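Local atomic coordinates of hypothetical protein PH1789 (Pyrococcus horikoshii, PDB entry 1WR2), a protein that is of unknown function but carries an ATP-grasp domain, in which helices pack against two separate antiparallel beta sheets. Residues A[38-43]-A[108-114]; A[120-125]-A[136-142]; A[182-186]-A[218-224]. All blocks are in the same frame, centred on the assembly; numbering follows the deposited sequence.

Contact 1. Residues A[38-43]-A[108-114]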
ATOM      1  N   GLU A  38      -1.984 -12.085   1.680  1.00 39.76           N
ATOM      2  CA  GLU A  38      -2.332 -12.754   0.434  1.00 40.44           C
ATOM      3  C   GLU A  38      -3.529 -12.095  -0.240  1.00 39.58           C
ATOM      4  O   GLU A  38      -4.558 -11.863   0.396  1.00 39.81           O
ATOM      5  CB  GLU A  38      -2.655 -14.228   0.700  1.00 44.08           C
ATOM      6  CG  GLU A  38      -2.826 -15.077  -0.554  1.00 47.13           C
ATOM      7  CD  GLU A  38      -1.549 -15.177  -1.370  1.00 49.63           C
ATOM      8  OE1 GLU A  38      -0.467 -15.325  -0.768  1.00 54.03           O
ATOM      9  OE2 GLU A  38      -1.627 -15.121  -2.612  1.00 52.79           O
ATOM     10  N   GLU A  39      -3.375 -11.788  -1.527  1.00 38.07           N
ATOM     11  CA  GLU A  39      -4.427 -11.173  -2.338  1.00 39.98           C
ATOM     12  C   GLU A  39      -4.339 -11.760  -3.733  1.00 38.38           C
ATOM     13  O   GLU A  39      -3.247 -12.053  -4.222  1.00 38.45           O
ATOM     14  CB  GLU A  39      -4.244  -9.659  -2.423  1.00 42.37           C
ATOM     15  CG  GLU A  39      -4.404  -8.947  -1.107  1.00 48.23           C
ATOM     16  CD  GLU A  39      -3.981  -7.490  -1.172  1.00 50.78           C
ATOM     17  OE1 GLU A  39      -4.199  -6.781  -0.169  1.00 54.47           O
ATOM     18  OE2 GLU A  39      -3.432  -7.060  -2.212  1.00 46.94           O
ATOM     19  N   LYS A  40      -5.484 -11.936  -4.382  1.00 37.38           N
ATOM     20  CA  LYS A  40      -5.486 -12.503  -5.721  1.00 38.02           C
ATOM     21  C   LYS A  40      -6.063 -11.547  -6.750  1.00 35.04           C
ATOM     22  O   LYS A  40      -7.003 -10.808  -6.467  1.00 36.99           O
ATOM     23  CB  LYS A  40      -6.276 -13.813  -5.750  1.00 39.55           C
ATOM     24  CG  LYS A  40      -5.552 -15.028  -5.185  1.00 45.69           C
ATOM     25  CD  LYS A  40      -5.555 -15.046  -3.674  1.00 48.04           C
ATOM     26  CE  LYS A  40      -5.272 -16.451  -3.158  1.00 47.98           C
ATOM     27  NZ  LYS A  40      -4.007 -17.003  -3.711  1.00 50.03           N
ATOM     28  N   LEU A  41      -5.498 -11.573  -7.948  1.00 34.03           N
ATOM     29  CA  LEU A  41      -5.958 -10.708  -9.030  1.00 35.35           C
ATOM     30  C   LEU A  41      -6.895 -11.476  -9.952  1.00 35.69           C
ATOM     31  O   LEU A  41      -6.459 -12.309 -10.747  1.00 37.60           O
ATOM     32  CB  LEU A  41      -4.769 -10.175  -9.839  1.00 32.59           C
ATOM     33  CG  LEU A  41      -5.136  -9.262 -11.016  1.00 33.15           C
ATOM     34  CD1 LEU A  41      -5.888  -8.064 -10.510  1.00 31.83           C
ATOM     35  CD2 LEU A  41      -3.884  -8.828 -11.751  1.00 32.55           C
ATOM     36  N   ALA A  42      -8.186 -11.198  -9.843  1.00 35.82           N
ATOM     37  CA  ALA A  42      -9.179 -11.866 -10.676  1.00 34.19           C
ATOM     38  C   ALA A  42      -9.325 -11.153 -12.022  1.00 34.10           C
ATOM     39  O   ALA A  42      -9.403  -9.933 -12.078  1.00 32.60           O
ATOM     40  CB  ALA A  42     -10.525 -11.897  -9.946  1.00 32.91           C
ATOM     41  N   LYS A  43      -9.350 -11.916 -13.109  1.00 35.65           N
ATOM     42  CA  LYS A  43      -9.509 -11.330 -14.435  1.00 36.72           C
ATOM     43  C   LYS A  43     -10.971 -11.437 -14.864  1.00 36.86           C
ATOM     44  O   LYS A  43     -11.398 -10.765 -15.797  1.00 36.48           O
ATOM     45  CB  LYS A  43      -8.619 -12.047 -15.456  1.00 39.92           C
ATOM     46  CG  LYS A  43      -7.120 -11.927 -15.181  1.00 42.90           C
ATOM     47  CD  LYS A  43      -6.676 -10.472 -15.177  1.00 46.05           C
ATOM     48  CE  LYS A  43      -5.184 -10.326 -14.856  1.00 50.62           C
ATOM     49  NZ  LYS A  43      -4.306 -10.905 -15.914  1.00 50.35           N
ATOM     50  N   LEU A 108      -7.166  -3.844 -15.718  1.00 38.37           N
ATOM     51  CA  LEU A 108      -6.215  -4.939 -15.579  1.00 39.19           C
ATOM     52  C   LEU A 108      -6.793  -6.116 -14.809  1.00 39.17           C
ATOM     53  O   LEU A 108      -6.241  -7.218 -14.842  1.00 39.61           O
ATOM     54  CB  LEU A 108      -4.945  -4.455 -14.876  1.00 40.35           C
ATOM     55  CG  LEU A 108      -4.120  -3.399 -15.614  1.00 40.92           C
ATOM     56  CD1 LEU A 108      -2.901  -3.025 -14.775  1.00 42.28           C
ATOM     57  CD2 LEU A 108      -3.689  -3.948 -16.963  1.00 42.65           C
ATOM     58  N   GLY A 109      -7.898  -5.879 -14.111  1.00 36.89           N
ATOM     59  CA  GLY A 109      -8.520  -6.937 -13.337  1.00 35.02           C
ATOM     60  C   GLY A 109      -9.032  -6.407 -12.014  1.00 32.92           C
ATOM     61  O   GLY A 109      -9.049  -5.200 -11.801  1.00 32.03           O
ATOM     62  N   VAL A 110      -9.454  -7.303 -11.127  1.00 31.04           N
ATOM     63  CA  VAL A 110      -9.968  -6.901  -9.825  1.00 29.44           C
ATOM     64  C   VAL A 110      -9.238  -7.620  -8.708  1.00 30.82           C
ATOM     65  O   VAL A 110      -9.133  -8.847  -8.708  1.00 28.63           O
ATOM     66  CB  VAL A 110     -11.469  -7.204  -9.687  1.00 26.72           C
ATOM     67  CG1 VAL A 110     -11.945  -6.817  -8.297  1.00 28.01           C
ATOM     68  CG2 VAL A 110     -12.240  -6.448 -10.742  1.00 29.01           C
ATOM     69  N   LEU A 111      -8.731  -6.853  -7.757  1.00 31.33           N
ATOM     70  CA  LEU A 111      -8.010  -7.433  -6.643  1.00 32.46           C
ATOM     71  C   LEU A 111      -9.008  -7.933  -5.603  1.00 34.00           C
ATOM     72  O   LEU A 111      -9.900  -7.190  -5.163  1.00 33.98           O
ATOM     73  CB  LEU A 111      -7.072  -6.380  -6.034  1.00 34.23           C
ATOM     74  CG  LEU A 111      -5.857  -6.879  -5.249  1.00 38.62           C
ATOM     75  CD1 LEU A 111      -5.117  -7.925  -6.069  1.00 39.34           C
ATOM     76  CD2 LEU A 111      -4.933  -5.710  -4.924  1.00 38.64           C
ATOM     77  N   VAL A 112      -8.882  -9.209  -5.248  1.00 33.49           N
ATOM     78  CA  VAL A 112      -9.744  -9.818  -4.240  1.00 34.10           C
ATOM     79  C   VAL A 112      -8.847  -9.966  -3.022  1.00 34.55           C
ATOM     80  O   VAL A 112      -7.875 -10.717  -3.057  1.00 33.69           O
ATOM     81  CB  VAL A 112     -10.235 -11.224  -4.656  1.00 33.46           C
ATOM     82  CG1 VAL A 112     -11.190 -11.764  -3.611  1.00 32.92           C
ATOM     83  CG2 VAL A 112     -10.898 -11.171  -6.011  1.00 30.96           C
ATOM     84  N   ALA A 113      -9.168  -9.251  -1.950  1.00 34.12           N
ATOM     85  CA  ALA A 113      -8.354  -9.294  -0.750  1.00 36.20           C
ATOM     86  C   ALA A 113      -9.182  -9.590   0.488  1.00 37.36           C
ATOM     87  O   ALA A 113     -10.408  -9.593   0.449  1.00 37.30           O
ATOM     88  CB  ALA A 113      -7.626  -7.971  -0.578  1.00 33.86           C
ATOM     89  N   PRO A 114      -8.509  -9.831   1.617  1.00 38.89           N
ATOM     90  CA  PRO A 114      -9.235 -10.122   2.850  1.00 38.95           C
ATOM     91  C   PRO A 114      -9.598  -8.862   3.631  1.00 39.58           C
ATOM     92  O   PRO A 114      -9.037  -7.782   3.403  1.00 38.05           O
ATOM     93  CB  PRO A 114      -8.253 -11.008   3.611  1.00 40.95           C
ATOM     94  CG  PRO A 114      -6.923 -10.360   3.262  1.00 41.42           C
ATOM     95  CD  PRO A 114      -7.067 -10.108   1.768  1.00 38.50           C
TER

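Contact 2. Residues A[120-125]-A[136-142]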
ATOM      1  N   ARG A 120      -3.765   0.228  14.569  1.00 47.30           N
ATOM      2  CA  ARG A 120      -3.353   1.629  14.547  1.00 47.45           C
ATOM      3  C   ARG A 120      -2.907   2.030  13.142  1.00 44.87           C
ATOM      4  O   ARG A 120      -1.977   1.443  12.591  1.00 42.61           O
ATOM      5  CB  ARG A 120      -2.205   1.863  15.529  1.00 49.16           C
ATOM      6  CG  ARG A 120      -1.663   3.286  15.504  1.00 54.43           C
ATOM      7  CD  ARG A 120      -2.683   4.283  16.032  1.00 57.44           C
ATOM      8  NE  ARG A 120      -3.023   4.009  17.425  1.00 60.80           N
ATOM      9  CZ  ARG A 120      -3.828   4.766  18.160  1.00 63.54           C
ATOM     10  NH1 ARG A 120      -4.381   5.855  17.636  1.00 63.84           N
ATOM     11  NH2 ARG A 120      -4.082   4.435  19.420  1.00 64.03           N
ATOM     12  N   GLU A 121      -3.565   3.032  12.566  1.00 43.92           N
ATOM     13  CA  GLU A 121      -3.210   3.479  11.225  1.00 43.76           C
ATOM     14  C   GLU A 121      -1.970   4.361  11.195  1.00 42.53           C
ATOM     15  O   GLU A 121      -1.887   5.350  11.927  1.00 41.64           O
ATOM     16  CB  GLU A 121      -4.366   4.252  10.583  1.00 45.50           C
ATOM     17  CG  GLU A 121      -5.542   3.401  10.171  1.00 50.26           C
ATOM     18  CD  GLU A 121      -6.453   4.113   9.187  1.00 54.67           C
ATOM     19  OE1 GLU A 121      -5.990   4.447   8.068  1.00 54.44           O
ATOM     20  OE2 GLU A 121      -7.632   4.342   9.531  1.00 58.86           O
ATOM     21  N   VAL A 122      -1.004   3.987  10.357  1.00 38.84           N
ATOM     22  CA  VAL A 122       0.210   4.773  10.190  1.00 37.37           C
ATOM     23  C   VAL A 122       0.465   4.901   8.692  1.00 36.19           C
ATOM     24  O   VAL A 122      -0.158   4.204   7.878  1.00 33.64           O
ATOM     25  CB  VAL A 122       1.456   4.128  10.851  1.00 37.71           C
ATOM     26  CG1 VAL A 122       1.198   3.880  12.333  1.00 41.23           C
ATOM     27  CG2 VAL A 122       1.831   2.857  10.134  1.00 37.72           C
ATOM     28  N   ILE A 123       1.361   5.805   8.322  1.00 31.87           N
ATOM     29  CA  ILE A 123       1.676   6.018   6.916  1.00 32.39           C
ATOM     30  C   ILE A 123       3.180   6.143   6.720  1.00 32.42           C
ATOM     31  O   ILE A 123       3.856   6.836   7.478  1.00 32.70           O
ATOM     32  CB  ILE A 123       1.030   7.328   6.376  1.00 32.52           C
ATOM     33  CG1 ILE A 123      -0.499   7.240   6.426  1.00 31.53           C
ATOM     34  CG2 ILE A 123       1.491   7.580   4.941  1.00 31.77           C
ATOM     35  CD1 ILE A 123      -1.201   8.526   5.950  1.00 32.33           C
ATOM     36  N   ILE A 124       3.701   5.457   5.710  1.00 31.16           N
ATOM     37  CA  ILE A 124       5.114   5.551   5.390  1.00 30.53           C
ATOM     38  C   ILE A 124       5.191   6.073   3.965  1.00 30.35           C
ATOM     39  O   ILE A 124       4.679   5.445   3.030  1.00 31.91           O
ATOM     40  CB  ILE A 124       5.825   4.191   5.478  1.00 32.06           C
ATOM     41  CG1 ILE A 124       5.930   3.754   6.943  1.00 33.65           C
ATOM     42  CG2 ILE A 124       7.205   4.291   4.849  1.00 32.34           C
ATOM     43  CD1 ILE A 124       6.534   2.368   7.140  1.00 34.13           C
ATOM     44  N   GLY A 125       5.806   7.240   3.807  1.00 29.44           N
ATOM     45  CA  GLY A 125       5.938   7.837   2.492  1.00 28.94           C
ATOM     46  C   GLY A 125       7.381   8.001   2.049  1.00 30.93           C
ATOM     47  O   GLY A 125       8.297   8.040   2.867  1.00 28.73           O
ATOM     48  N   ILE A 136      12.460   9.228   3.459  1.00 28.79           N
ATOM     49  CA  ILE A 136      11.401   8.386   3.957  1.00 30.23           C
ATOM     50  C   ILE A 136      10.697   9.156   5.082  1.00 31.21           C
ATOM     51  O   ILE A 136      11.346   9.797   5.910  1.00 29.09           O
ATOM     52  CB  ILE A 136      11.974   7.047   4.468  1.00 26.38           C
ATOM     53  CG1 ILE A 136      10.837   6.116   4.896  1.00 28.05           C
ATOM     54  CG2 ILE A 136      12.960   7.304   5.611  1.00 27.54           C
ATOM     55  CD1 ILE A 136      11.270   4.662   5.020  1.00 27.76           C
ATOM     56  N   MET A 137       9.368   9.105   5.079  1.00 31.60           N
ATOM     57  CA  MET A 137       8.538   9.808   6.064  1.00 33.53           C
ATOM     58  C   MET A 137       7.679   8.839   6.862  1.00 33.82           C
ATOM     59  O   MET A 137       7.286   7.776   6.370  1.00 31.43           O
ATOM     60  CB  MET A 137       7.587  10.795   5.366  1.00 35.09           C
ATOM     61  CG  MET A 137       8.201  12.087   4.838  1.00 40.80           C
ATOM     62  SD  MET A 137       9.451  11.884   3.543  1.00 47.44           S
ATOM     63  CE  MET A 137       8.440  11.610   2.068  1.00 47.33           C
ATOM     64  N   PHE A 138       7.360   9.236   8.087  1.00 31.85           N
ATOM     65  CA  PHE A 138       6.520   8.441   8.967  1.00 32.69           C
ATOM     66  C   PHE A 138       5.595   9.359   9.750  1.00 32.71           C
ATOM     67  O   PHE A 138       5.988  10.455  10.146  1.00 30.35           O
ATOM     68  CB  PHE A 138       7.356   7.642   9.963  1.00 33.71           C
ATOM     69  CG  PHE A 138       6.532   6.958  11.012  1.00 37.04           C
ATOM     70  CD1 PHE A 138       5.762   5.842  10.691  1.00 34.09           C
ATOM     71  CD2 PHE A 138       6.480   7.463  12.310  1.00 37.32           C
ATOM     72  CE1 PHE A 138       4.952   5.241  11.639  1.00 35.10           C
ATOM     73  CE2 PHE A 138       5.670   6.865  13.273  1.00 37.16           C
ATOM     74  CZ  PHE A 138       4.903   5.752  12.938  1.00 38.18           C
ATOM     75  N   GLY A 139       4.370   8.898   9.972  1.00 32.34           N
ATOM     76  CA  GLY A 139       3.401   9.666  10.731  1.00 33.73           C
ATOM     77  C   GLY A 139       2.137   8.837  10.849  1.00 36.88           C
ATOM     78  O   GLY A 139       1.993   7.842  10.139  1.00 35.74           O
ATOM     79  N   LEU A 140       1.224   9.218  11.738  1.00 36.48           N
ATOM     80  CA  LEU A 140      -0.016   8.463  11.881  1.00 37.78           C
ATOM     81  C   LEU A 140      -0.947   8.740  10.712  1.00 39.35           C
ATOM     82  O   LEU A 140      -0.870   9.794  10.074  1.00 39.21           O
ATOM     83  CB  LEU A 140      -0.745   8.825  13.182  1.00 37.44           C
ATOM     84  CG  LEU A 140      -0.137   8.374  14.511  1.00 38.68           C
ATOM     85  CD1 LEU A 140      -1.134   8.625  15.634  1.00 41.12           C
ATOM     86  CD2 LEU A 140       0.210   6.904  14.453  1.00 40.63           C
ATOM     87  N   GLY A 141      -1.833   7.786  10.440  1.00 41.68           N
ATOM     88  CA  GLY A 141      -2.782   7.946   9.354  1.00 45.93           C
ATOM     89  C   GLY A 141      -4.100   8.480   9.880  1.00 50.04           C
ATOM     90  O   GLY A 141      -4.135   9.194  10.881  1.00 52.13           O
ATOM     91  N   GLY A 142      -5.193   8.124   9.216  1.00 51.98           N
ATOM     92  CA  GLY A 142      -6.491   8.603   9.646  1.00 54.15           C
ATOM     93  C   GLY A 142      -7.002   9.596   8.626  1.00 55.05           C
ATOM     94  O   GLY A 142      -6.315   9.876   7.646  1.00 55.58           O
TER
HETATM   95  O   HOH W   1      -4.494   6.090   6.486  1.00 52.76           O

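Contact 3. Residues A[182-186]-A[218-224]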
ATOM      1  N   GLU A 182      -3.009   2.458  27.974  1.00 73.31           N
ATOM      2  CA  GLU A 182      -3.388   1.572  26.876  1.00 73.26           C
ATOM      3  C   GLU A 182      -2.212   0.716  26.416  1.00 72.83           C
ATOM      4  O   GLU A 182      -1.065   0.957  26.797  1.00 72.60           O
ATOM      5  CB  GLU A 182      -3.901   2.389  25.693  1.00 73.50           C
ATOM      6  CG  GLU A 182      -5.111   3.232  26.007  1.00 75.23           C
ATOM      7  CD  GLU A 182      -5.480   4.148  24.863  1.00 76.60           C
ATOM      8  OE1 GLU A 182      -5.684   3.644  23.738  1.00 77.18           O
ATOM      9  OE2 GLU A 182      -5.565   5.375  25.087  1.00 78.65           O
ATOM     10  N   GLU A 183      -2.509  -0.284  25.590  1.00 71.59           N
ATOM     11  CA  GLU A 183      -1.487  -1.181  25.067  1.00 69.75           C
ATOM     12  C   GLU A 183      -0.691  -0.506  23.962  1.00 67.77           C
ATOM     13  O   GLU A 183      -1.257   0.081  23.042  1.00 67.68           O
ATOM     14  CB  GLU A 183      -2.127  -2.459  24.524  1.00 70.97           C
ATOM     15  CG  GLU A 183      -2.686  -3.377  25.597  1.00 72.98           C
ATOM     16  CD  GLU A 183      -3.478  -4.532  25.013  1.00 74.81           C
ATOM     17  OE1 GLU A 183      -2.931  -5.261  24.155  1.00 73.67           O
ATOM     18  OE2 GLU A 183      -4.650  -4.711  25.412  1.00 76.01           O
ATOM     19  N   PRO A 184       0.642  -0.576  24.044  1.00 65.66           N
ATOM     20  CA  PRO A 184       1.506   0.039  23.036  1.00 63.38           C
ATOM     21  C   PRO A 184       1.481  -0.721  21.721  1.00 61.28           C
ATOM     22  O   PRO A 184       1.356  -1.946  21.701  1.00 59.74           O
ATOM     23  CB  PRO A 184       2.877  -0.003  23.696  1.00 64.22           C
ATOM     24  CG  PRO A 184       2.819  -1.277  24.468  1.00 66.09           C
ATOM     25  CD  PRO A 184       1.445  -1.215  25.101  1.00 65.55           C
ATOM     26  N   ALA A 185       1.595   0.017  20.625  1.00 57.70           N
ATOM     27  CA  ALA A 185       1.600  -0.586  19.303  1.00 54.41           C
ATOM     28  C   ALA A 185       2.913  -1.342  19.145  1.00 52.19           C
ATOM     29  O   ALA A 185       3.821  -1.201  19.965  1.00 49.77           O
ATOM     30  CB  ALA A 185       1.477   0.497  18.240  1.00 54.97           C
ATOM     31  N   ASP A 186       3.014  -2.143  18.094  1.00 49.65           N
ATOM     32  CA  ASP A 186       4.229  -2.904  17.853  1.00 49.57           C
ATOM     33  C   ASP A 186       5.268  -2.014  17.178  1.00 48.29           C
ATOM     34  O   ASP A 186       5.400  -2.021  15.956  1.00 48.59           O
ATOM     35  CB  ASP A 186       3.929  -4.117  16.970  1.00 49.22           C
ATOM     36  CG  ASP A 186       5.082  -5.102  16.925  1.00 50.07           C
ATOM     37  OD1 ASP A 186       6.246  -4.657  16.851  1.00 49.10           O
ATOM     38  OD2 ASP A 186       4.826  -6.324  16.955  1.00 51.37           O
ATOM     39  N   VAL A 218      -1.067  -1.164  12.352  1.00 40.13           N
ATOM     40  CA  VAL A 218      -0.080  -1.648  13.308  1.00 42.33           C
ATOM     41  C   VAL A 218      -0.792  -2.206  14.531  1.00 42.96           C
ATOM     42  O   VAL A 218      -1.561  -1.511  15.193  1.00 42.82           O
ATOM     43  CB  VAL A 218       0.893  -0.532  13.748  1.00 41.67           C
ATOM     44  CG1 VAL A 218       1.918  -1.093  14.726  1.00 40.25           C
ATOM     45  CG2 VAL A 218       1.607   0.044  12.531  1.00 40.75           C
ATOM     46  N   TYR A 219      -0.533  -3.475  14.819  1.00 45.62           N
ATOM     47  CA  TYR A 219      -1.159  -4.142  15.947  1.00 48.60           C
ATOM     48  C   TYR A 219      -0.333  -3.995  17.216  1.00 51.02           C
ATOM     49  O   TYR A 219       0.753  -3.418  17.198  1.00 50.51           O
ATOM     50  CB  TYR A 219      -1.382  -5.614  15.606  1.00 48.56           C
ATOM     51  CG  TYR A 219      -2.190  -5.801  14.337  1.00 47.11           C
ATOM     52  CD1 TYR A 219      -3.472  -5.263  14.222  1.00 44.23           C
ATOM     53  CD2 TYR A 219      -1.669  -6.503  13.250  1.00 46.74           C
ATOM     54  CE1 TYR A 219      -4.215  -5.423  13.057  1.00 44.56           C
ATOM     55  CE2 TYR A 219      -2.404  -6.668  12.077  1.00 44.21           C
ATOM     56  CZ  TYR A 219      -3.672  -6.129  11.990  1.00 42.44           C
ATOM     57  OH  TYR A 219      -4.411  -6.311  10.848  1.00 41.55           O
ATOM     58  N   ASN A 220      -0.849  -4.521  18.321  1.00 53.76           N
ATOM     59  CA  ASN A 220      -0.156  -4.408  19.595  1.00 57.04           C
ATOM     60  C   ASN A 220       1.193  -5.105  19.616  1.00 58.12           C
ATOM     61  O   ASN A 220       1.537  -5.854  18.704  1.00 57.78           O
ATOM     62  CB  ASN A 220      -1.048  -4.924  20.720  1.00 58.21           C
ATOM     63  CG  ASN A 220      -2.414  -4.265  20.716  1.00 59.04           C
ATOM     64  OD1 ASN A 220      -2.528  -3.048  20.552  1.00 59.81           O
ATOM     65  ND2 ASN A 220      -3.457  -5.064  20.897  1.00 59.03           N
ATOM     66  N   LYS A 221       1.957  -4.839  20.668  1.00 59.99           N
ATOM     67  CA  LYS A 221       3.294  -5.397  20.826  1.00 60.92           C
ATOM     68  C   LYS A 221       3.387  -6.883  20.505  1.00 60.62           C
ATOM     69  O   LYS A 221       2.546  -7.678  20.927  1.00 59.67           O
ATOM     70  CB  LYS A 221       3.791  -5.141  22.253  1.00 62.70           C
ATOM     71  CG  LYS A 221       5.297  -5.293  22.437  1.00 65.86           C
ATOM     72  CD  LYS A 221       5.716  -4.818  23.826  1.00 67.86           C
ATOM     73  CE  LYS A 221       7.228  -4.840  24.008  1.00 69.89           C
ATOM     74  NZ  LYS A 221       7.796  -6.214  23.916  1.00 70.69           N
ATOM     75  N   GLY A 222       4.414  -7.242  19.742  1.00 60.60           N
ATOM     76  CA  GLY A 222       4.633  -8.633  19.386  1.00 60.35           C
ATOM     77  C   GLY A 222       3.743  -9.265  18.329  1.00 60.28           C
ATOM     78  O   GLY A 222       3.889 -10.454  18.045  1.00 59.94           O
ATOM     79  N   GLU A 223       2.826  -8.504  17.739  1.00 59.59           N
ATOM     80  CA  GLU A 223       1.959  -9.084  16.718  1.00 59.34           C
ATOM     81  C   GLU A 223       2.022  -8.392  15.355  1.00 57.06           C
ATOM     82  O   GLU A 223       1.058  -8.410  14.587  1.00 57.53           O
ATOM     83  CB  GLU A 223       0.520  -9.156  17.231  1.00 60.40           C
ATOM     84  CG  GLU A 223      -0.073  -7.844  17.659  1.00 64.56           C
ATOM     85  CD  GLU A 223      -1.271  -8.032  18.568  1.00 65.88           C
ATOM     86  OE1 GLU A 223      -1.981  -7.041  18.834  1.00 67.71           O
ATOM     87  OE2 GLU A 223      -1.496  -9.172  19.025  1.00 67.05           O
ATOM     88  N   GLY A 224       3.175  -7.791  15.076  1.00 53.93           N
ATOM     89  CA  GLY A 224       3.426  -7.133  13.804  1.00 51.06           C
ATOM     90  C   GLY A 224       2.480  -6.080  13.253  1.00 49.33           C
ATOM     91  O   GLY A 224       1.764  -5.396  13.985  1.00 47.56           O
TER
HETATM   92  O   HOH W   2       7.283  -5.742  18.956  1.00 53.31           O

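Contact 1. Residues A[38-43]-A[108-114]
Strands 40-42 and 109-114 pair antiparallel at one margin of the four-stranded sheet of this ATP-grasp chain, with 40-42 outermost. The pairing is strongly twisted, the short strand axes running at 144°. E39, which loses the most surface, lies just before the edge strand: its CG packs on A113 CB at 3.4 Å, and its OE2 comes within 3.4 Å of L111 CD2. Its carboxylate forms a salt bridge with K26 of helix 22-30. L111, the next most covered, faces L41 in a non-hydrogen-bonded pair (L111 CD1 to L41 CB, 4.4 Å), and Y23 of helix 22-30 closes over both leucines. V112 belongs to the other face, with K40, A42 and V110: its CG2 meets A42 CB at 4.0 Å, and helix 45-55 packs on A42. The backbone of V112 forms two hydrogen bonds with K40, K40 N to V112 O at 3.0 Å and V112 N to K40 O at 2.8 Å. A42 and V110 repeat the pattern. At the start of strand 109-114 a CB on G109 would clash with A42 O, from which G109 CA is only 3.4 Å away.

Contact 2. Residues A[120-125]-A[136-142]
Segment 120-125 runs antiparallel to 136-142, and the backbones exchange hydrogen bonds in pairs: I123 N to G139 O (2.8 Å) with G139 N to I123 O (3.3 Å), then G125 N to M137 O (3.0 Å) with M137 N to G125 O (2.7 Å). A further bond, G141 N to E121 O at 2.9 Å, extends the pairing past L140. I124 and F138 share one face, I123 and M137 the other, while V122 and L140 diverge. F138, with chi1 in t, sets its ring beside V122 and I124: CE1 reaches V122 CB at 3.8 Å and I124 CG1 meets the ring edge at CD1, 4.3 Å away. I124 touches I136 (CG2 to CG1, 4.1 Å), and helix 187-203 covers I124, I136 and F138. L140, an mt rotamer, points CA-to-CB away, yet its CD2 turns back onto V122 CG1 (3.8 Å) and R120 CG (4.2 Å); helix 173-177 lies against both. The extended mt chain of I123 brings CG1 to 3.8 Å from G141 CA, which a glycine allows. The m, p, p chain of M137 folds CE back to 3.7 Å from G125 O, over a residue with no side chain. E121 OE1 accepts a hydrogen bond from a water (2.7 Å), which weakly accepts from G142 N (3.5 Å). Strands 120-129 and 133-140 thus form an antiparallel beta hairpin in the six-stranded ATP-grasp sheet.

Contact 3. Residues A[182-186]-A[218-224]
A beta-hairpin turn and a helix N-terminus meet here at the surface of the ATP-grasp domain: 218-224 links strands 208-218 and 225-234, while 182-186 leads into helix 187-203. Backbone hydrogen bonds set the alignment. D186 N donates to Y219 O at 2.7 Å and K221 N to P184 O at 3.1 Å, a single bridge centred on A185 and N220, whose CA atoms are 4.2 Å apart. Within the hairpin, Y219 N bonds to G224 O (3.1 Å), and N220 to E223 form a type II turn; G222, third in that turn, has the positive phi that favours glycine there.

Side-chain to backbone bonding converges on D186, by far the most covered residue. It is the N-cap of helix 187-203, its OD1 accepting from the backbone of A189, while its OD2 accepts from G224 N at 2.9 Å. One carboxylate thus joins the helix start to the hairpin turn; OD2 also lies 3.0 Å from G222 N and 3.1 Å from E223 N. Y219 points away from 182-186; its hydroxyl hydrogen-bonds to K117 O, and its ring makes a cation-pi contact with K117.

Apolar contact is slight: A185 CB touches V218 CG1 at 3.9 Å, and the same CG1 lies 4.3 Å from D186 CB. Solvent completes the contact, since a water donates to D186 OD1 at 2.6 Å and weakly accepts from G222 N at 3.3 Å.

Overall arrangement
Contact 2 lies in the six-stranded sheet, and contact 3 at the loop joining two of its strands. They touch directly: R120 O and V218 N are 2.8 Å apart, a probable hydrogen bond, and V122 CG2 packs on V218 CG2 at 3.7 Å. Contact 1 belongs to the separate four-stranded sheet, its centre about 25 Å from that of contact 2, on the opposite side of the chain's centre, and about 28 Å from that of contact 3. Contacts 1 and 2 are partly buried strand pairings, backbone bonds flanked by apolar side chains under helices. In contact 3, at the surface, two backbone bonds are joined by one to a carboxylate. Helix 187-203 covers one face of contact 2 and starts at contact 3.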